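Local coordinates for protein oxidoreductase (Bordetella pertussis, PDB 3Q2K) that probably oxidises UDP-N-acetylglucosaminuronic acid with NAD as its cofactor, on the pathway to 2,3-diacetamido-2,3-dideoxy-D-mannuronic acid, at residues C[31-36]-C[54-59]; C[203-208]-C[354-359]; C[240-245]-C[258-263]. One frame throughout, in Å; residues are numbered along the deposited sequence.

Overall arrangement
The three contacts illustrate how a two-domain dehydrogenase of the Gfo/Idh/MocA family divides its labour. Contact 1 pairs the first two strands of the NAD-binding Rossmann domain, and Val36 at the end of its first strand touches the bound NADH. Contacts 2 and 3 belong to the C-terminal alpha/beta domain, across the chain's centre; the centre of contact 1 lies about 33 Å from that of contact 2 and about 37 Å from that of contact 3. The latter two, about 10 Å apart between centres, meet through Glu240, whose OE2 is 2.7 Å from Tyr356 OH. Contact 2 reaches the UDP-sugar directly through Asn207 and Gln208, whereas in contact 3 the Met261 side chain stays about 6 Å from it.

Contact 1 (C[31-36]-C[54-59]); sequences IRFGLV and DRAELV
Arg55 opens the pairing of these two strands, its carbonyl oxygen taking the N-H of Ile31 at 2.7 Å (N to O). What follows is the parallel seam of a Rossmann beta-alpha-beta unit, in which strand 31-36 is joined through helix 42-50 to strand 56-62. The guanidinium of Arg55 turns from the seam to a salt bridge with Asp326 of helix 321-333. Ala56 comes level with Ile31, and its methyl meets the Phe33 ring in plane, at the edge, with CB 3.5 Å from CE2. One face of that ring carries Ile31 CG2, so the ring meets one methyl at its edge and another over the outer part of that face. Glu57 then uses its backbone twice: its N reaches Ile31 O at 2.8 Å, and its O receives Phe33 N at 3.0 Å in a nearly straight bond (173° at the hydrogen). On the other face of the sheet its side chain runs alongside that of Arg32 in the same direction, with the carboxylate and guanidinium planes 29° apart. Their charges nevertheless do not pair, since Arg32 NH1 and Glu57 OE1 stay 5.2 Å apart. Leu58 returns to the face of Phe33, and with CG anti to its backbone N (chi1 -180°) it brings CD1 to 3.8 Å from Leu35 CB. Both leucines also pack on Ile46 of the crossover helix. Val59 carries the pairing on by donating its N-H to Phe33 O, while its CG2 branch crosses the bent Arg32 chain and comes within 3.5 Å of Arg32 CG.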
loop_
_atom_site.group_PDB
_atom_site.type_symbol
_atom_site.label_atom_id
_atom_site.label_comp_id
_atom_site.label_asym_id
_atom_site.label_seq_id
_atom_site.Cartn_x
_atom_site.Cartn_y
_atom_site.Cartn_z
ATOM N N ILE C 31 38.862 -38.786 -9.211
ATOM C CA ILE C 31 37.500 -38.338 -9.475
ATOM C C ILE C 31 37.311 -38.169 -10.981
ATOM O O ILE C 31 38.104 -37.482 -11.624
ATOM C CB ILE C 31 37.247 -36.959 -8.824
ATOM C CG1 ILE C 31 37.299 -37.065 -7.298
ATOM C CG2 ILE C 31 35.860 -36.421 -9.183
ATOM C CD1 ILE C 31 36.096 -37.801 -6.738
ATOM N N ARG C 32 36.223 -38.719 -11.517
ATOM C CA ARG C 32 35.821 -38.456 -12.896
ATOM C C ARG C 32 34.804 -37.324 -13.081
ATOM O O ARG C 32 33.623 -37.463 -12.752
ATOM C CB ARG C 32 35.218 -39.715 -13.523
ATOM C CG ARG C 32 36.193 -40.647 -14.233
ATOM C CD ARG C 32 36.674 -41.827 -13.399
ATOM N NE ARG C 32 35.650 -42.845 -13.170
ATOM C CZ ARG C 32 35.893 -44.142 -13.001
ATOM N NH1 ARG C 32 37.127 -44.623 -13.057
ATOM N NH2 ARG C 32 34.896 -44.988 -12.789
ATOM N N PHE C 33 35.256 -36.216 -13.660
ATOM C CA PHE C 33 34.442 -35.035 -13.940
ATOM C C PHE C 33 33.950 -34.969 -15.380
ATOM O O PHE C 33 34.679 -35.311 -16.308
ATOM C CB PHE C 33 35.255 -33.749 -13.803
ATOM C CG PHE C 33 35.434 -33.277 -12.393
ATOM C CD1 PHE C 33 34.408 -32.638 -11.727
ATOM C CD2 PHE C 33 36.648 -33.439 -11.758
ATOM C CE1 PHE C 33 34.598 -32.175 -10.444
ATOM C CE2 PHE C 33 36.842 -32.986 -10.473
ATOM C CZ PHE C 33 35.813 -32.358 -9.817
ATOM N N GLY C 34 32.748 -34.435 -15.561
ATOM C CA GLY C 34 32.229 -34.150 -16.893
ATOM C C GLY C 34 31.934 -32.668 -16.972
ATOM O O GLY C 34 31.427 -32.092 -16.010
ATOM N N LEU C 35 32.273 -32.061 -18.104
ATOM C CA LEU C 35 32.003 -30.648 -18.335
ATOM C C LEU C 35 30.881 -30.452 -19.351
ATOM O O LEU C 35 30.901 -31.022 -20.444
ATOM C CB LEU C 35 33.280 -29.947 -18.799
ATOM C CG LEU C 35 33.138 -28.458 -19.128
ATOM C CD1 LEU C 35 32.753 -27.705 -17.876
ATOM C CD2 LEU C 35 34.449 -27.886 -19.660
ATOM N N VAL C 36 29.877 -29.672 -18.961
ATOM C CA VAL C 36 28.729 -29.378 -19.820
ATOM C C VAL C 36 28.757 -27.894 -20.185
ATOM O O VAL C 36 28.575 -27.025 -19.330
ATOM C CB VAL C 36 27.426 -29.677 -19.067
ATOM C CG1 VAL C 36 26.203 -29.482 -19.959
ATOM C CG2 VAL C 36 27.500 -31.074 -18.467
ATOM N N ASP C 54 46.235 -35.389 -10.409
ATOM C CA ASP C 54 46.453 -36.538 -9.534
ATOM C C ASP C 54 45.214 -36.992 -8.765
ATOM O O ASP C 54 45.065 -38.163 -8.409
ATOM C CB ASP C 54 47.607 -36.247 -8.573
ATOM C CG ASP C 54 48.079 -34.812 -8.666
ATOM O OD1 ASP C 54 48.942 -34.432 -7.847
ATOM O OD2 ASP C 54 47.587 -34.092 -9.563
ATOM N N ARG C 55 44.294 -36.067 -8.516
ATOM C CA ARG C 55 43.086 -36.455 -7.798
ATOM C C ARG C 55 41.841 -36.500 -8.679
ATOM O O ARG C 55 40.812 -37.095 -8.351
ATOM C CB ARG C 55 42.938 -35.598 -6.541
ATOM C CG ARG C 55 44.115 -35.835 -5.604
ATOM C CD ARG C 55 43.959 -35.107 -4.284
ATOM N NE ARG C 55 43.784 -33.693 -4.591
ATOM C CZ ARG C 55 43.112 -32.852 -3.816
ATOM N NH1 ARG C 55 42.976 -31.588 -4.193
ATOM N NH2 ARG C 55 42.574 -33.293 -2.687
ATOM N N ALA C 56 41.958 -35.903 -9.857
ATOM C CA ALA C 56 40.774 -35.769 -10.688
ATOM C C ALA C 56 41.215 -35.829 -12.141
ATOM O O ALA C 56 42.346 -35.491 -12.498
ATOM C CB ALA C 56 40.079 -34.439 -10.406
ATOM N N GLU C 57 40.262 -36.242 -12.967
ATOM C CA GLU C 57 40.454 -36.091 -14.399
ATOM C C GLU C 57 39.134 -35.814 -15.101
ATOM O O GLU C 57 38.078 -36.259 -14.643
ATOM C CB GLU C 57 40.995 -37.398 -14.978
ATOM C CG GLU C 57 40.330 -38.665 -14.445
ATOM C CD GLU C 57 40.891 -39.941 -15.056
ATOM O OE1 GLU C 57 40.138 -40.935 -15.166
ATOM O OE2 GLU C 57 42.083 -39.923 -15.436
ATOM N N LEU C 58 39.278 -35.143 -16.241
ATOM C CA LEU C 58 38.195 -34.763 -17.138
ATOM C C LEU C 58 38.047 -35.834 -18.213
ATOM O O LEU C 58 38.967 -36.085 -18.985
ATOM C CB LEU C 58 38.477 -33.372 -17.724
ATOM C CG LEU C 58 37.546 -32.655 -18.704
ATOM C CD1 LEU C 58 36.219 -32.312 -18.048
ATOM C CD2 LEU C 58 38.228 -31.411 -19.258
ATOM N N VAL C 59 36.871 -36.440 -18.317
ATOM C CA VAL C 59 36.758 -37.648 -19.119
ATOM C C VAL C 59 35.775 -37.388 -20.247
ATOM O O VAL C 59 35.773 -38.082 -21.270
ATOM C CB VAL C 59 36.220 -38.809 -18.257
ATOM C CG1 VAL C 59 35.793 -39.979 -19.136
ATOM C CG2 VAL C 59 37.277 -39.248 -17.246
#

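Contact 2 (C[203-208]-C[354-359]); sequences GAFMNQ and AIYRSA. With HP7 ((2S,3S,4R,5R,6R)-5-acetamido-6-[[[(2R,3S,4R,5R)-5-(2,4-dioxopyrimidin-1-yl)-3,4-dihydroxy-oxolan-2-yl]methoxy-hydroxy-phosphoryl]oxy-hydroxy-phosphoryl]oxy-3,4-dihydroxy-oxane-2-carboxylic acid), chain V.
Tyr356 OH receives two backbone N-H groups of the loop 203-208, from Gly203 N at 2.9 Å and, less straight, from Met206 N at 3.2 Å. A third partner, the carboxylate of Glu240, bonds to the same hydroxyl, so this buried oxygen is gripped from three directions and ties helix 342-361 to the loop. A turn of helical shape, with Asn207 N bonded to Gly203 O, presents the next two side chains to the substrate. Asn207, its CG anti to the backbone N (chi1 -173°), accepts the sugar hydroxyl O4' of HP7 on OD1 at 2.7 Å, while its ND2 is held by Asp201. Gln208 offers NE2 to the carboxylate oxygen O'P of HP7 at 3.2 Å. The tyrosine thus appears as a second-shell residue, fixing the backbone from which two first-shell residues reach the UDP-sugar. Around the phenol the packing is apolar. Met206 runs across it at about a right angle, its methyl CE 3.7 Å from Tyr356 CE2 and its sulfur obliquely placed, a Met-aromatic contact. Over the centre of one face of the Phe205 ring sits Ile355 CG2, 4.3 Å above the plane, and Ile355 CD1 touches the same ring at CD1. Beyond this layer lie the sheet strands: Phe205 rests on Ile257 and Val259 of strand 254-260, and Ile355 packs on Ala228 of strand 223-231.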
loop_
_atom_site.group_PDB
_atom_site.type_symbol
_atom_site.label_atom_id
_atom_site.label_comp_id
_atom_site.label_asym_id
_atom_site.label_seq_id
_atom_site.Cartn_x
_atom_site.Cartn_y
_atom_site.Cartn_z
ATOM N N GLY C 203 20.738 -9.533 -15.261
ATOM C CA GLY C 203 21.485 -8.338 -15.647
ATOM C C GLY C 203 22.762 -8.177 -14.845
ATOM O O GLY C 203 23.253 -9.152 -14.271
ATOM N N ALA C 204 23.251 -6.947 -14.718
ATOM C CA ALA C 204 24.480 -6.734 -13.959
ATOM C C ALA C 204 24.573 -7.432 -12.598
ATOM O O ALA C 204 25.662 -7.753 -12.106
ATOM C CB ALA C 204 24.640 -5.251 -13.707
ATOM N N PHE C 205 23.445 -7.503 -11.898
ATOM C CA PHE C 205 23.442 -8.000 -10.520
ATOM C C PHE C 205 23.596 -9.513 -10.532
ATOM O O PHE C 205 24.460 -10.050 -9.839
ATOM C CB PHE C 205 22.179 -7.646 -9.719
ATOM C CG PHE C 205 22.231 -6.283 -9.094
ATOM C CD1 PHE C 205 22.711 -6.111 -7.808
ATOM C CD2 PHE C 205 21.824 -5.159 -9.802
ATOM C CE1 PHE C 205 22.731 -4.855 -7.230
ATOM C CE2 PHE C 205 21.876 -3.901 -9.238
ATOM C CZ PHE C 205 22.315 -3.745 -7.943
ATOM N N MET C 206 22.766 -10.169 -11.339
ATOM C CA MET C 206 22.673 -11.621 -11.334
ATOM C C MET C 206 23.874 -12.278 -12.006
ATOM O O MET C 206 24.371 -13.301 -11.545
ATOM C CB MET C 206 21.400 -12.089 -12.035
ATOM C CG MET C 206 21.183 -13.595 -11.995
ATOM S SD MET C 206 19.490 -13.879 -12.544
ATOM C CE MET C 206 18.634 -13.691 -10.986
ATOM N N ASN C 207 24.387 -11.673 -13.073
ATOM C CA ASN C 207 25.566 -12.233 -13.718
ATOM C C ASN C 207 26.846 -11.754 -13.032
ATOM O O ASN C 207 27.389 -12.479 -12.199
ATOM C CB ASN C 207 25.554 -11.992 -15.232
ATOM C CG ASN C 207 26.683 -12.708 -15.910
ATOM O OD1 ASN C 207 27.753 -12.749 -15.310
ATOM N ND2 ASN C 207 26.448 -13.300 -17.080
ATOM N N GLN C 208 27.283 -10.520 -13.268
ATOM C CA GLN C 208 28.618 -10.100 -12.829
ATOM C C GLN C 208 28.798 -9.809 -11.346
ATOM O O GLN C 208 29.862 -10.100 -10.802
ATOM C CB GLN C 208 29.119 -8.859 -13.581
ATOM C CG GLN C 208 29.461 -9.125 -15.029
ATOM C CD GLN C 208 28.250 -9.020 -15.934
ATOM O OE1 GLN C 208 27.180 -8.584 -15.511
ATOM N NE2 GLN C 208 28.428 -9.370 -17.201
ATOM N N ALA C 354 15.252 -10.819 -4.300
ATOM C CA ALA C 354 14.676 -9.713 -3.537
ATOM C C ALA C 354 15.005 -8.373 -4.203
ATOM O O ALA C 354 14.147 -7.505 -4.412
ATOM C CB ALA C 354 15.202 -9.757 -2.078
ATOM N N ILE C 355 16.276 -8.207 -4.560
ATOM C CA ILE C 355 16.663 -7.029 -5.342
ATOM C C ILE C 355 15.908 -6.866 -6.664
ATOM O O ILE C 355 15.462 -5.762 -6.964
ATOM C CB ILE C 355 18.147 -7.055 -5.660
ATOM C CG1 ILE C 355 18.913 -6.751 -4.369
ATOM C CG2 ILE C 355 18.463 -6.069 -6.795
ATOM C CD1 ILE C 355 20.360 -7.048 -4.605
ATOM N N TYR C 356 15.688 -7.929 -7.431
ATOM C CA TYR C 356 14.960 -7.818 -8.699
ATOM C C TYR C 356 13.473 -7.588 -8.470
ATOM O O TYR C 356 12.867 -6.843 -9.235
ATOM C CB TYR C 356 15.130 -9.057 -9.586
ATOM C CG TYR C 356 16.408 -9.062 -10.392
ATOM C CD1 TYR C 356 17.338 -8.035 -10.238
ATOM C CD2 TYR C 356 16.738 -10.120 -11.236
ATOM C CE1 TYR C 356 18.540 -8.036 -10.948
ATOM C CE2 TYR C 356 17.942 -10.132 -11.943
ATOM C CZ TYR C 356 18.834 -9.076 -11.810
ATOM O OH TYR C 356 20.016 -9.008 -12.526
ATOM N N ARG C 357 12.877 -8.202 -7.451
ATOM C CA ARG C 357 11.479 -7.884 -7.172
ATOM C C ARG C 357 11.326 -6.464 -6.646
ATOM O O ARG C 357 10.315 -5.828 -6.945
ATOM C CB ARG C 357 10.839 -8.812 -6.127
ATOM C CG ARG C 357 10.720 -10.267 -6.542
ATOM C CD ARG C 357 10.013 -11.135 -5.516
ATOM N NE ARG C 357 10.009 -12.511 -6.012
ATOM C CZ ARG C 357 9.820 -13.561 -5.224
ATOM N NH1 ARG C 357 9.612 -13.319 -3.935
ATOM N NH2 ARG C 357 9.854 -14.801 -5.694
ATOM N N SER C 358 12.274 -6.002 -5.834
ATOM C CA SER C 358 12.156 -4.633 -5.332
ATOM C C SER C 358 12.257 -3.602 -6.449
ATOM O O SER C 358 11.595 -2.569 -6.413
ATOM C CB SER C 358 13.257 -4.265 -4.332
ATOM O OG SER C 358 13.210 -2.878 -4.008
ATOM N N ALA C 359 13.187 -3.817 -7.372
ATOM C CA ALA C 359 13.364 -2.874 -8.478
ATOM C C ALA C 359 12.102 -2.901 -9.314
ATOM O O ALA C 359 11.640 -1.866 -9.787
ATOM C CB ALA C 359 14.525 -3.295 -9.380
HETATM N N1 HP7 V . 35.573 -6.404 -20.155
HETATM C C2 HP7 V . 35.683 -5.191 -20.715
HETATM O O2 HP7 V . 35.152 -4.827 -21.783
HETATM N N3 HP7 V . 36.414 -4.246 -20.103
HETATM C C4 HP7 V . 37.021 -4.528 -18.931
HETATM O O4 HP7 V . 37.638 -3.573 -18.412
HETATM C C5 HP7 V . 36.916 -5.782 -18.332
HETATM C C6 HP7 V . 36.157 -6.746 -18.995
HETATM P PA HP7 V . 36.597 -10.892 -17.829
HETATM P PB HP7 V . 35.898 -13.044 -16.079
HETATM O "O'P" HP7 V . 31.219 -10.866 -17.705
HETATM O "O'Q" HP7 V . 30.629 -12.815 -18.307
HETATM C "C1'" HP7 V . 33.763 -12.274 -14.770
HETATM O O1A HP7 V . 37.410 -10.029 -16.889
HETATM O O1B HP7 V . 36.916 -12.718 -15.012
HETATM C C1C HP7 V . 34.762 -7.394 -20.862
HETATM C "C2'" HP7 V . 32.972 -12.817 -13.576
HETATM N "N2'" HP7 V . 33.741 -13.599 -12.619
HETATM O O2A HP7 V . 37.222 -11.725 -18.925
HETATM O O2B HP7 V . 36.066 -14.161 -17.076
HETATM C C2C HP7 V . 35.652 -8.235 -21.766
HETATM O O2C HP7 V . 34.882 -8.547 -22.927
HETATM C "C3'" HP7 V . 31.909 -13.773 -14.100
HETATM O "O3'" HP7 V . 31.083 -14.373 -13.084
HETATM O O3A HP7 V . 35.550 -11.723 -16.931
HETATM O O3B HP7 V . 34.514 -13.365 -15.306
HETATM C C3C HP7 V . 35.645 -9.552 -21.013
HETATM O O3C HP7 V . 35.883 -10.585 -21.967
HETATM C "C4'" HP7 V . 31.128 -13.032 -15.183
HETATM O "O4'" HP7 V . 30.141 -13.957 -15.655
HETATM C C4C HP7 V . 34.242 -9.630 -20.427
HETATM O O4C HP7 V . 34.134 -8.293 -19.943
HETATM C "C5'" HP7 V . 32.038 -12.679 -16.357
HETATM O "O5'" HP7 V . 32.977 -11.740 -15.845
HETATM C C5C HP7 V . 34.349 -10.503 -19.183
HETATM O O5C HP7 V . 35.475 -9.955 -18.498
HETATM C "C6'" HP7 V . 31.258 -12.096 -17.501
HETATM C "C7'" HP7 V . 34.420 -13.026 -11.630
HETATM O "O7'" HP7 V . 34.286 -11.815 -11.486
HETATM C "C8'" HP7 V . 35.309 -13.835 -10.728
#

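Contact 3 (C[240-245]-C[258-263])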
loop_
_atom_site.group_PDB
_atom_site.type_symbol
_atom_site.label_atom_id
_atom_site.label_comp_id
_atom_site.label_asym_id
_atom_site.label_seq_id
_atom_site.Cartn_x
_atom_site.Cartn_y
_atom_site.Cartn_z
ATOM N N GLU C 240 18.967 -5.364 -16.309
ATOM C CA GLU C 240 19.489 -4.046 -15.955
ATOM C C GLU C 240 20.992 -4.035 -16.227
ATOM O O GLU C 240 21.601 -5.096 -16.113
ATOM C CB GLU C 240 19.238 -3.747 -14.476
ATOM C CG GLU C 240 20.312 -4.356 -13.580
ATOM C CD GLU C 240 20.097 -5.839 -13.330
ATOM O OE1 GLU C 240 19.055 -6.368 -13.763
ATOM O OE2 GLU C 240 20.938 -6.514 -12.695
ATOM N N ASP C 241 21.576 -2.897 -16.602
ATOM C CA ASP C 241 23.025 -2.758 -16.720
ATOM C C ASP C 241 23.553 -1.908 -15.577
ATOM O O ASP C 241 24.765 -1.812 -15.408
ATOM C CB ASP C 241 23.478 -2.137 -18.052
ATOM C CG ASP C 241 22.855 -0.787 -18.352
ATOM O OD1 ASP C 241 22.482 -0.015 -17.444
ATOM O OD2 ASP C 241 22.765 -0.463 -19.554
ATOM N N THR C 242 22.652 -1.302 -14.809
ATOM C CA THR C 242 23.072 -0.421 -13.733
ATOM C C THR C 242 22.047 -0.526 -12.615
ATOM O O THR C 242 20.839 -0.580 -12.873
ATOM C CB THR C 242 22.963 1.000 -14.313
ATOM O OG1 THR C 242 23.851 1.098 -15.432
ATOM C CG2 THR C 242 23.261 2.042 -13.260
ATOM N N GLY C 243 22.525 -0.518 -11.377
ATOM C CA GLY C 243 21.610 -0.417 -10.254
ATOM C C GLY C 243 22.258 -0.191 -8.907
ATOM O O GLY C 243 23.479 -0.174 -8.747
ATOM N N VAL C 244 21.373 0.014 -7.941
ATOM C CA VAL C 244 21.756 0.221 -6.542
ATOM C C VAL C 244 20.748 -0.506 -5.645
ATOM O O VAL C 244 19.546 -0.472 -5.924
ATOM C CB VAL C 244 21.818 1.739 -6.221
ATOM C CG1 VAL C 244 20.461 2.415 -6.312
ATOM C CG2 VAL C 244 22.269 1.959 -4.789
ATOM N N ALA C 245 21.220 -1.131 -4.570
ATOM C CA ALA C 245 20.361 -1.671 -3.517
ATOM C C ALA C 245 20.725 -1.096 -2.160
ATOM O O ALA C 245 21.919 -1.069 -1.843
ATOM C CB ALA C 245 20.441 -3.196 -3.442
ATOM N N ASN C 258 26.426 -1.043 -5.016
ATOM C CA ASN C 258 26.346 -0.143 -6.160
ATOM C C ASN C 258 26.979 -0.759 -7.400
ATOM O O ASN C 258 28.158 -1.090 -7.449
ATOM C CB ASN C 258 26.958 1.210 -5.790
ATOM C CG ASN C 258 26.459 1.711 -4.438
ATOM O OD1 ASN C 258 25.348 2.222 -4.353
ATOM N ND2 ASN C 258 27.235 1.555 -3.369
ATOM N N VAL C 259 26.177 -0.934 -8.442
ATOM C CA VAL C 259 26.606 -1.772 -9.558
ATOM C C VAL C 259 26.353 -1.098 -10.900
ATOM O O VAL C 259 25.248 -0.596 -11.105
ATOM C CB VAL C 259 25.824 -3.099 -9.525
ATOM C CG1 VAL C 259 26.146 -3.973 -10.721
ATOM C CG2 VAL C 259 26.170 -3.870 -8.249
ATOM N N THR C 260 27.350 -1.063 -11.782
ATOM C CA THR C 260 27.138 -0.714 -13.184
ATOM C C THR C 260 28.159 -1.378 -14.098
ATOM O O THR C 260 29.313 -1.611 -13.748
ATOM C CB THR C 260 27.136 0.801 -13.469
ATOM O OG1 THR C 260 26.710 1.004 -14.823
ATOM C CG2 THR C 260 28.520 1.390 -13.278
ATOM N N MET C 261 27.668 -1.775 -15.262
ATOM C CA MET C 261 28.533 -2.346 -16.287
ATOM C C MET C 261 28.883 -1.264 -17.306
ATOM O O MET C 261 29.414 -1.538 -18.378
ATOM C CB MET C 261 27.839 -3.512 -16.991
ATOM C CG MET C 261 27.657 -4.810 -16.165
ATOM S SD MET C 261 29.179 -5.310 -15.319
ATOM C CE MET C 261 28.760 -5.086 -13.590
ATOM N N LEU C 262 28.595 -0.007 -16.994
ATOM C CA LEU C 262 28.784 1.055 -17.972
ATOM C C LEU C 262 29.993 1.939 -17.672
ATOM O O LEU C 262 30.107 3.045 -18.194
ATOM C CB LEU C 262 27.508 1.891 -18.057
ATOM C CG LEU C 262 26.235 1.077 -18.284
ATOM C CD1 LEU C 262 25.107 2.092 -18.351
ATOM C CD2 LEU C 262 26.237 0.195 -19.531
ATOM N N THR C 263 30.933 1.469 -16.857
ATOM C CA THR C 263 31.971 2.357 -16.352
ATOM C C THR C 263 32.838 2.731 -17.552
ATOM O O THR C 263 33.240 1.865 -18.338
ATOM C CB THR C 263 32.854 1.671 -15.277
ATOM O OG1 THR C 263 32.028 1.043 -14.288
ATOM C CG2 THR C 263 33.707 2.683 -14.548
#
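Leu262 lays both its methyls over one face of the Asp241 carboxylate, CD1 3.5 Å from OD1 and CD2 equally close to OD2, the two side chains crossing at about a right angle. Thr242 OG1 approaches from that same side, bonding to Asp241 OD1 at 2.7 Å from 42° out of the plane. The backbone N-H groups of Leu233, Ala234 and Arg235 add further bonds to these oxygens, so the buried carboxylate is met by several donors. The other flat group, the amide of Asn258, lies beside Val244 with its oxygen end leading: OD1 is a tight 3.1 Å from Val244 CG2. That oxygen is bonded to Ser256 of the second subunit, which places this face of the sheet at a subunit interface. The frame for these contacts is an antiparallel beta hairpin, strands 242-249 and 254-260, of the C-terminal domain's mixed sheet. Gly243 and Val259 form its hydrogen-bonded pair, with Gly243 N to Val259 O at 2.7 Å and Val259 N to Gly243 O at 2.8 Å, and Met261 N donates to Asp241 O. On the far side of the first strand, Asp241 and Thr242 both face Ala231 in a classic beta bulge. Thr242 and Thr260, a non-hydrogen-bonded pair, set their hydroxyls 2.9 Å apart (OG1 to OG1). Thr260 OG1 also accepts the N-H of Leu262 at 3.0 Å, an ST turn that bends the chain as the strand ends.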